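Local coordinates for Blr3880 protein (Bradyrhizobium japonicum, PDB 2OOD) that probably catalyses the zinc-dependent hydrolytic deamination of guanine to xanthine and ammonia, the single step from guanine to xanthine, at residues P97-S102 with T204-F209. Residues are numbered along the deposited sequence; the frame is centred on the assembly and turned at random.
Sequences PWLQKS and TPRFAF. With GUN (guanine), chain C.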
loop_
_atom_site.group_PDB
_atom_site.type_symbol
_atom_site.label_atom_id
_atom_site.label_comp_id
_atom_site.label_asym_id
_atom_site.label_seq_id
_atom_site.Cartn_x
_atom_site.Cartn_y
_atom_site.Cartn_z
ATOM N N PRO A 97 13.134 -18.587 2.477
ATOM C CA PRO A 97 12.487 -19.562 1.588
ATOM C C PRO A 97 12.019 -18.966 0.257
ATOM O O PRO A 97 11.947 -19.657 -0.763
ATOM C CB PRO A 97 11.338 -20.103 2.441
ATOM C CG PRO A 97 11.006 -18.947 3.336
ATOM C CD PRO A 97 12.370 -18.405 3.721
ATOM N N TRP A 98 11.717 -17.674 0.276
ATOM C CA TRP A 98 11.269 -16.952 -0.912
ATOM C C TRP A 98 12.393 -16.829 -1.956
ATOM O O TRP A 98 12.148 -17.006 -3.148
ATOM C CB TRP A 98 10.759 -15.572 -0.477
ATOM C CG TRP A 98 10.609 -14.543 -1.552
ATOM C CD1 TRP A 98 9.574 -14.415 -2.430
ATOM C CD2 TRP A 98 11.487 -13.439 -1.800
ATOM N NE1 TRP A 98 9.748 -13.289 -3.204
ATOM C CE2 TRP A 98 10.914 -12.675 -2.834
ATOM C CE3 TRP A 98 12.701 -13.021 -1.241
ATOM C CZ2 TRP A 98 11.520 -11.513 -3.323
ATOM C CZ3 TRP A 98 13.305 -11.865 -1.725
ATOM C CH2 TRP A 98 12.711 -11.123 -2.755
ATOM N N LEU A 99 13.616 -16.536 -1.514
ATOM C CA LEU A 99 14.744 -16.427 -2.441
ATOM C C LEU A 99 14.886 -17.750 -3.178
ATOM O O LEU A 99 15.004 -17.790 -4.400
ATOM C CB LEU A 99 16.058 -16.135 -1.698
ATOM C CG LEU A 99 16.340 -14.744 -1.115
ATOM C CD1 LEU A 99 17.614 -14.791 -0.280
ATOM C CD2 LEU A 99 16.480 -13.723 -2.230
ATOM N N GLN A 100 14.870 -18.836 -2.417
ATOM C CA GLN A 100 15.012 -20.179 -2.975
ATOM C C GLN A 100 13.848 -20.539 -3.903
ATOM O O GLN A 100 14.050 -20.993 -5.028
ATOM C CB GLN A 100 15.094 -21.201 -1.831
ATOM C CG GLN A 100 16.380 -22.028 -1.775
ATOM C CD GLN A 100 17.643 -21.189 -1.620
ATOM O OE1 GLN A 100 17.745 -20.339 -0.732
ATOM N NE2 GLN A 100 18.622 -21.444 -2.480
ATOM N N LYS A 101 12.627 -20.316 -3.432
ATOM C CA LYS A 101 11.443 -20.655 -4.208
ATOM C C LYS A 101 11.095 -19.794 -5.421
ATOM O O LYS A 101 10.780 -20.333 -6.487
ATOM C CB LYS A 101 10.210 -20.713 -3.295
ATOM C CG LYS A 101 8.919 -20.988 -4.071
ATOM C CD LYS A 101 7.664 -20.958 -3.189
ATOM C CE LYS A 101 6.398 -21.215 -4.031
ATOM N NZ LYS A 101 5.133 -21.240 -3.218
ATOM N N SER A 102 11.159 -18.471 -5.285
ATOM C CA SER A 102 10.751 -17.599 -6.384
ATOM C C SER A 102 11.767 -16.704 -7.094
ATOM O O SER A 102 11.556 -16.314 -8.244
ATOM C CB SER A 102 9.611 -16.716 -5.890
ATOM O OG SER A 102 8.709 -17.468 -5.104
ATOM N N THR A 204 29.390 -5.408 -5.501
ATOM C CA THR A 204 28.178 -5.936 -4.909
ATOM C C THR A 204 28.101 -7.336 -4.327
ATOM O O THR A 204 27.724 -8.288 -5.016
ATOM C CB THR A 204 26.998 -5.797 -5.890
ATOM O OG1 THR A 204 26.886 -4.434 -6.308
ATOM C CG2 THR A 204 25.696 -6.206 -5.224
ATOM N N PRO A 205 28.478 -7.486 -3.048
ATOM C CA PRO A 205 28.389 -8.806 -2.424
ATOM C C PRO A 205 26.911 -8.833 -2.013
ATOM O O PRO A 205 26.496 -8.073 -1.141
ATOM C CB PRO A 205 29.322 -8.680 -1.227
ATOM C CG PRO A 205 29.162 -7.243 -0.838
ATOM C CD PRO A 205 29.204 -6.542 -2.180
ATOM N N ARG A 206 26.114 -9.676 -2.655
ATOM C CA ARG A 206 24.689 -9.727 -2.368
ATOM C C ARG A 206 24.334 -9.554 -0.895
ATOM O O ARG A 206 23.637 -8.604 -0.532
ATOM C CB ARG A 206 24.094 -11.017 -2.907
ATOM C CG ARG A 206 22.594 -11.008 -2.929
ATOM C CD ARG A 206 22.109 -11.766 -4.121
ATOM N NE ARG A 206 20.655 -11.768 -4.198
ATOM C CZ ARG A 206 19.970 -12.166 -5.262
ATOM N NH1 ARG A 206 20.607 -12.591 -6.346
ATOM N NH2 ARG A 206 18.649 -12.141 -5.240
ATOM N N PHE A 207 24.796 -10.470 -0.048
ATOM C CA PHE A 207 24.532 -10.367 1.381
ATOM C C PHE A 207 25.352 -11.394 2.153
ATOM O O PHE A 207 25.560 -12.517 1.690
ATOM C CB PHE A 207 23.025 -10.504 1.662
ATOM C CG PHE A 207 22.479 -11.882 1.440
ATOM C CD1 PHE A 207 22.782 -12.598 0.284
ATOM C CD2 PHE A 207 21.630 -12.459 2.384
ATOM C CE1 PHE A 207 22.252 -13.877 0.072
ATOM C CE2 PHE A 207 21.091 -13.746 2.176
ATOM C CZ PHE A 207 21.406 -14.449 1.020
ATOM N N ALA A 208 25.830 -10.986 3.327
ATOM C CA ALA A 208 26.674 -11.825 4.171
ATOM C C ALA A 208 26.245 -13.277 4.200
ATOM O O ALA A 208 27.070 -14.177 4.044
ATOM C CB ALA A 208 26.725 -11.263 5.590
ATOM N N PHE A 209 24.954 -13.511 4.387
ATOM C CA PHE A 209 24.461 -14.881 4.443
ATOM C C PHE A 209 24.850 -15.719 3.231
ATOM O O PHE A 209 24.990 -16.936 3.337
ATOM C CB PHE A 209 22.943 -14.889 4.589
ATOM C CG PHE A 209 22.365 -16.261 4.769
ATOM C CD1 PHE A 209 22.705 -17.031 5.878
ATOM C CD2 PHE A 209 21.460 -16.781 3.846
ATOM C CE1 PHE A 209 22.151 -18.304 6.069
ATOM C CE2 PHE A 209 20.896 -18.058 4.027
ATOM C CZ PHE A 209 21.242 -18.817 5.142
HETATM N N9 GUN C . 19.557 -10.289 -0.123
HETATM C C8 GUN C . 19.474 -11.573 0.301
HETATM N N7 GUN C . 18.240 -11.892 0.566
HETATM C C5 GUN C . 17.437 -10.833 0.323
HETATM C C6 GUN C . 16.029 -10.589 0.426
HETATM O O6 GUN C . 15.245 -11.468 0.802
HETATM N N1 GUN C . 15.560 -9.326 0.071
HETATM C C2 GUN C . 16.428 -8.335 -0.360
HETATM N N2 GUN C . 15.935 -7.090 -0.718
HETATM N N3 GUN C . 17.728 -8.552 -0.455
HETATM C C4 GUN C . 18.272 -9.768 -0.123
#
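Leu99 reaches from helix 95-107 toward the loop that follows strand 199-205, and its two methyls go to different neighbours. Leu99 CD1 packs obliquely against the Phe207 ring, 4.0 Å from CZ, while CD2 lies obliquely against the Arg206 guanidinium, 4.0 Å from NH2; a branched aliphatic side chain suits a place touching both neighbours and the ligand. Around guanine, CD1 and CD2 of Leu99 border N7, and Trp98, whose broad indole can reach the base, turns its edge there with CZ3 nearest O6. Phe207, a flat aromatic, presents a ring face instead, with guanine C8 3.0 Å above its centre. Its CG sits between the backbone N and the carbonyl carbon (chi1 70°), which carries the face to the C8 corner of guanine, the two planes about 66° apart. Replacing Phe207 by alanine would probably leave C8 without its aromatic face and Leu99 CD1 without the CZ it packs on. Among the polar groups, the long charged side chain of Arg206 reaches a salt bridge with Glu107, farther along Leu99's helix, and the Arg206 carbonyl accepts a hydrogen bond from ND1 of the zinc ligand His234. This is the guanine pocket of an amidohydrolase-family TIM barrel, beside the zinc site.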